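Local atomic coordinates of nematode fatty acid retinoid binding protein (Necator americanus, PDB entry 4XCP), a protein that probably binds fatty acids and retinol as a secreted, mostly helical lipid carrier of a parasitic hookworm, here holding palmitic acid. Residues A[88-100]-A[139-151]. Numbering follows the deposited sequence.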
loop_
_atom_site.group_PDB
_atom_site.type_symbol
_atom_site.label_atom_id
_atom_site.label_comp_id
_atom_site.label_asym_id
_atom_site.label_seq_id
_atom_site.Cartn_x
_atom_site.Cartn_y
_atom_site.Cartn_z
ATOM N N LYS A 88 11.627 -6.596 -3.927
ATOM C CA LYS A 88 10.764 -7.140 -4.981
ATOM C C LYS A 88 10.759 -6.195 -6.189
ATOM O O LYS A 88 10.911 -6.675 -7.306
ATOM C CB LYS A 88 9.355 -7.395 -4.454
ATOM C CG LYS A 88 9.244 -8.668 -3.630
ATOM C CD LYS A 88 7.923 -8.699 -2.905
ATOM C CE LYS A 88 7.625 -10.051 -2.318
ATOM N NZ LYS A 88 6.193 -10.405 -2.514
ATOM N N ILE A 89 10.667 -4.859 -5.954
ATOM C CA ILE A 89 10.698 -3.807 -6.988
ATOM C C ILE A 89 12.054 -3.825 -7.714
ATOM O O ILE A 89 12.078 -3.739 -8.940
ATOM C CB ILE A 89 10.373 -2.391 -6.411
ATOM C CG1 ILE A 89 9.013 -2.311 -5.669
ATOM C CG2 ILE A 89 10.472 -1.268 -7.461
ATOM C CD1 ILE A 89 7.856 -2.746 -6.343
ATOM N N ALA A 90 13.171 -3.979 -6.957
ATOM C CA ALA A 90 14.536 -4.044 -7.493
ATOM C C ALA A 90 14.734 -5.192 -8.513
ATOM O O ALA A 90 15.550 -5.057 -9.419
ATOM C CB ALA A 90 15.546 -4.173 -6.353
ATOM N N ALA A 91 13.986 -6.309 -8.359
ATOM C CA ALA A 91 14.043 -7.469 -9.253
ATOM C C ALA A 91 13.201 -7.273 -10.535
ATOM O O ALA A 91 13.280 -8.086 -11.444
ATOM C CB ALA A 91 13.602 -8.723 -8.509
ATOM N N LEU A 92 12.417 -6.186 -10.625
ATOM C CA LEU A 92 11.588 -5.955 -11.810
ATOM C C LEU A 92 12.304 -5.239 -12.944
ATOM O O LEU A 92 13.180 -4.413 -12.709
ATOM C CB LEU A 92 10.322 -5.149 -11.432
ATOM C CG LEU A 92 9.321 -5.768 -10.445
ATOM C CD1 LEU A 92 8.227 -4.748 -10.085
ATOM C CD2 LEU A 92 8.666 -6.985 -11.036
ATOM N N GLY A 93 11.859 -5.513 -14.171
ATOM C CA GLY A 93 12.296 -4.821 -15.376
ATOM C C GLY A 93 11.665 -3.437 -15.388
ATOM O O GLY A 93 10.798 -3.168 -14.555
ATOM N N PRO A 94 12.075 -2.523 -16.293
ATOM C CA PRO A 94 11.542 -1.139 -16.249
ATOM C C PRO A 94 10.018 -0.957 -16.283
ATOM O O PRO A 94 9.513 -0.054 -15.624
ATOM C CB PRO A 94 12.183 -0.461 -17.470
ATOM C CG PRO A 94 13.375 -1.271 -17.787
ATOM C CD PRO A 94 13.119 -2.676 -17.332
ATOM N N GLU A 95 9.295 -1.750 -17.088
ATOM C CA GLU A 95 7.847 -1.598 -17.205
ATOM C C GLU A 95 7.098 -1.953 -15.913
ATOM O O GLU A 95 6.324 -1.130 -15.427
ATOM C CB GLU A 95 7.313 -2.381 -18.416
ATOM C CG GLU A 95 5.830 -2.165 -18.674
ATOM C CD GLU A 95 5.263 -3.088 -19.730
ATOM O OE1 GLU A 95 5.847 -4.171 -19.949
ATOM O OE2 GLU A 95 4.235 -2.727 -20.342
ATOM N N ALA A 96 7.330 -3.158 -15.358
ATOM C CA ALA A 96 6.669 -3.596 -14.122
ATOM C C ALA A 96 7.121 -2.730 -12.929
ATOM O O ALA A 96 6.300 -2.448 -12.053
ATOM C CB ALA A 96 6.936 -5.069 -13.861
ATOM N N LYS A 97 8.402 -2.246 -12.936
ATOM C CA LYS A 97 8.917 -1.338 -11.894
ATOM C C LYS A 97 8.109 -0.023 -11.912
ATOM O O LYS A 97 7.649 0.420 -10.862
ATOM C CB LYS A 97 10.419 -1.056 -12.082
ATOM C CG LYS A 97 11.069 -0.310 -10.909
ATOM C CD LYS A 97 12.588 -0.089 -11.110
ATOM C CE LYS A 97 13.423 -1.331 -10.848
ATOM N NZ LYS A 97 14.881 -1.085 -11.019
ATOM N N GLY A 98 7.911 0.547 -13.104
ATOM C CA GLY A 98 7.122 1.765 -13.286
ATOM C C GLY A 98 5.704 1.618 -12.769
ATOM O O GLY A 98 5.204 2.499 -12.065
ATOM N N PHE A 99 5.070 0.457 -13.062
ATOM C CA PHE A 99 3.708 0.142 -12.617
ATOM C C PHE A 99 3.626 0.053 -11.103
ATOM O O PHE A 99 2.745 0.661 -10.501
ATOM C CB PHE A 99 3.183 -1.161 -13.246
ATOM C CG PHE A 99 1.940 -1.677 -12.551
ATOM C CD1 PHE A 99 0.728 -0.998 -12.656
ATOM C CD2 PHE A 99 1.995 -2.804 -11.734
ATOM C CE1 PHE A 99 -0.407 -1.460 -11.982
ATOM C CE2 PHE A 99 0.853 -3.271 -11.081
ATOM C CZ PHE A 99 -0.337 -2.605 -11.216
ATOM N N ALA A 100 4.525 -0.736 -10.505
ATOM C CA ALA A 100 4.607 -0.952 -9.069
ATOM C C ALA A 100 4.823 0.371 -8.334
ATOM O O ALA A 100 4.156 0.621 -7.337
ATOM C CB ALA A 100 5.726 -1.932 -8.756
HETATM N N MSE A 139 -0.173 -2.595 -19.207
HETATM C CA MSE A 139 1.154 -3.225 -19.349
HETATM C C MSE A 139 1.107 -4.311 -20.423
HETATM O O MSE A 139 0.034 -4.869 -20.680
HETATM C CB MSE A 139 1.585 -3.911 -18.046
HETATM C CG MSE A 139 2.110 -2.946 -16.978
HETATM SE SE MSE A 139 3.203 -3.887 -15.679
HETATM C CE MSE A 139 1.857 -4.843 -14.784
ATOM N N SER A 140 2.274 -4.643 -21.011
ATOM C CA SER A 140 2.382 -5.763 -21.944
ATOM C C SER A 140 2.208 -7.049 -21.107
ATOM O O SER A 140 2.293 -7.001 -19.884
ATOM C CB SER A 140 3.772 -5.796 -22.589
ATOM O OG SER A 140 4.787 -6.042 -21.622
ATOM N N ASP A 141 2.002 -8.189 -21.760
ATOM C CA ASP A 141 1.932 -9.490 -21.097
ATOM C C ASP A 141 3.252 -9.752 -20.383
ATOM O O ASP A 141 3.235 -10.295 -19.289
ATOM C CB ASP A 141 1.700 -10.592 -22.154
ATOM C CG ASP A 141 0.249 -10.811 -22.543
ATOM O OD1 ASP A 141 -0.611 -9.994 -22.141
ATOM O OD2 ASP A 141 -0.021 -11.770 -23.274
ATOM N N ALA A 142 4.401 -9.360 -20.990
ATOM C CA ALA A 142 5.725 -9.534 -20.359
ATOM C C ALA A 142 5.816 -8.718 -19.052
ATOM O O ALA A 142 6.337 -9.217 -18.056
ATOM C CB ALA A 142 6.837 -9.142 -21.320
ATOM N N GLY A 143 5.235 -7.512 -19.053
ATOM C CA GLY A 143 5.178 -6.645 -17.879
ATOM C C GLY A 143 4.372 -7.276 -16.767
ATOM O O GLY A 143 4.827 -7.335 -15.623
ATOM N N LYS A 144 3.168 -7.783 -17.116
ATOM C CA LYS A 144 2.279 -8.465 -16.163
ATOM C C LYS A 144 2.964 -9.722 -15.586
ATOM O O LYS A 144 2.860 -9.958 -14.383
ATOM C CB LYS A 144 0.964 -8.870 -16.848
ATOM C CG LYS A 144 0.103 -7.710 -17.318
ATOM C CD LYS A 144 -1.091 -8.240 -18.108
ATOM C CE LYS A 144 -1.969 -7.116 -18.606
ATOM N NZ LYS A 144 -3.159 -7.627 -19.310
ATOM N N ALA A 145 3.674 -10.506 -16.439
ATOM C CA ALA A 145 4.361 -11.732 -16.016
ATOM C C ALA A 145 5.523 -11.401 -15.055
ATOM O O ALA A 145 5.715 -12.087 -14.054
ATOM C CB ALA A 145 4.860 -12.522 -17.235
ATOM N N ASP A 146 6.253 -10.316 -15.347
ATOM C CA ASP A 146 7.361 -9.850 -14.524
ATOM C C ASP A 146 6.836 -9.385 -13.143
ATOM O O ASP A 146 7.339 -9.835 -12.097
ATOM C CB ASP A 146 8.115 -8.743 -15.276
ATOM C CG ASP A 146 9.413 -8.306 -14.640
ATOM O OD1 ASP A 146 10.149 -9.182 -14.121
ATOM O OD2 ASP A 146 9.748 -7.118 -14.757
ATOM N N PHE A 147 5.746 -8.587 -13.144
ATOM C CA PHE A 147 5.100 -8.127 -11.914
ATOM C C PHE A 147 4.593 -9.311 -11.070
ATOM O O PHE A 147 4.837 -9.335 -9.862
ATOM C CB PHE A 147 3.957 -7.115 -12.204
ATOM C CG PHE A 147 3.179 -6.712 -10.967
ATOM C CD1 PHE A 147 3.658 -5.718 -10.115
ATOM C CD2 PHE A 147 1.977 -7.346 -10.639
ATOM C CE1 PHE A 147 2.946 -5.360 -8.956
ATOM C CE2 PHE A 147 1.257 -6.975 -9.499
ATOM C CZ PHE A 147 1.752 -5.988 -8.658
ATOM N N GLY A 148 3.913 -10.265 -11.717
ATOM C CA GLY A 148 3.343 -11.458 -11.092
ATOM C C GLY A 148 4.333 -12.369 -10.390
ATOM O O GLY A 148 3.985 -13.023 -9.402
ATOM N N LYS A 149 5.573 -12.427 -10.897
ATOM C CA LYS A 149 6.660 -13.243 -10.326
ATOM C C LYS A 149 7.060 -12.699 -8.948
ATOM O O LYS A 149 7.322 -13.476 -8.034
ATOM C CB LYS A 149 7.858 -13.254 -11.294
ATOM C CG LYS A 149 9.007 -14.172 -10.897
ATOM C CD LYS A 149 9.815 -14.575 -12.118
ATOM C CE LYS A 149 11.195 -15.061 -11.762
ATOM N NZ LYS A 149 12.185 -13.952 -11.793
ATOM N N GLN A 150 7.059 -11.362 -8.790
ATOM C CA GLN A 150 7.410 -10.713 -7.535
ATOM C C GLN A 150 6.218 -10.509 -6.632
ATOM O O GLN A 150 6.374 -10.493 -5.408
ATOM C CB GLN A 150 8.132 -9.365 -7.787
ATOM C CG GLN A 150 9.452 -9.464 -8.598
ATOM C CD GLN A 150 10.415 -10.531 -8.144
ATOM O OE1 GLN A 150 10.972 -11.283 -8.949
ATOM N NE2 GLN A 150 10.599 -10.648 -6.850
ATOM N N PHE A 151 5.028 -10.302 -7.225
ATOM C CA PHE A 151 3.817 -10.025 -6.461
ATOM C C PHE A 151 2.684 -10.962 -6.857
ATOM O O PHE A 151 1.734 -10.506 -7.486
ATOM C CB PHE A 151 3.416 -8.561 -6.657
ATOM C CG PHE A 151 4.416 -7.577 -6.109
ATOM C CD1 PHE A 151 4.429 -7.257 -4.755
ATOM C CD2 PHE A 151 5.339 -6.957 -6.947
ATOM C CE1 PHE A 151 5.338 -6.324 -4.255
ATOM C CE2 PHE A 151 6.253 -6.031 -6.444
ATOM C CZ PHE A 151 6.235 -5.706 -5.107
HETATM O O HOH W 1 12.815 -9.026 -13.982
HETATM O O HOH W 2 8.812 -5.351 -16.600
#
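Helix 94-100 crosses helix 141-150 at -66°, the axes 8.4 Å apart, with A96 set against G143, while K88, in the last turn of the preceding helix, draws near Q150. G143, lacking a side chain, lets the E95 carboxylate lie close over its CA. E95 reaches there extended, CG anti to the backbone N (chi1 -175°), and both its oxygens are used on the syn side: OE1 accepts from S140 OG at 2.7 Å, OE2 from S140 N at 2.8 Å, the latter N-H tilted out of the carboxylate plane. S140 OG also accepts from G143 N, so the N-cap of helix 141-150 is itself held by the neighbouring helix. D146 serves the other helix start similarly: its OD2 takes the N-H of the N-cap residue G93 with its syn lone pair (2.7 Å), and a water links the same oxygen to A96 N. A second water joins D146 OD1 to A91 O. In this all-helical FAR protein the contact thus ties the turn between helices 72-90 and 94-115 to helix 141-150; the I89 side chain lies about 6 Å from a bound palmitic acid. Deeper in, the edge of F99 points into the face of F147 with CE2 over the ring centre, centroids 5.0 Å apart and planes at 82°; F151 CB sits against the opposite face of F147, toward its rim. The selenomethionine M139 bends at its last torsion, bringing CE obliquely to the F99 ring in an off-centre CH-pi contact, while SE lies beside the same ring in a Met-aromatic contact. F99 also touches V132 and L135 of helix 122-138, and F147 meets L154 and F158 of helix 152-159. I89 CD1 abuts the F151 ring edge at 3.6 Å, L92 CD2 packs on Q150 CG, and K88 NZ donates to Q150 O at 2.9 Å, almost in line with the carbonyl bond.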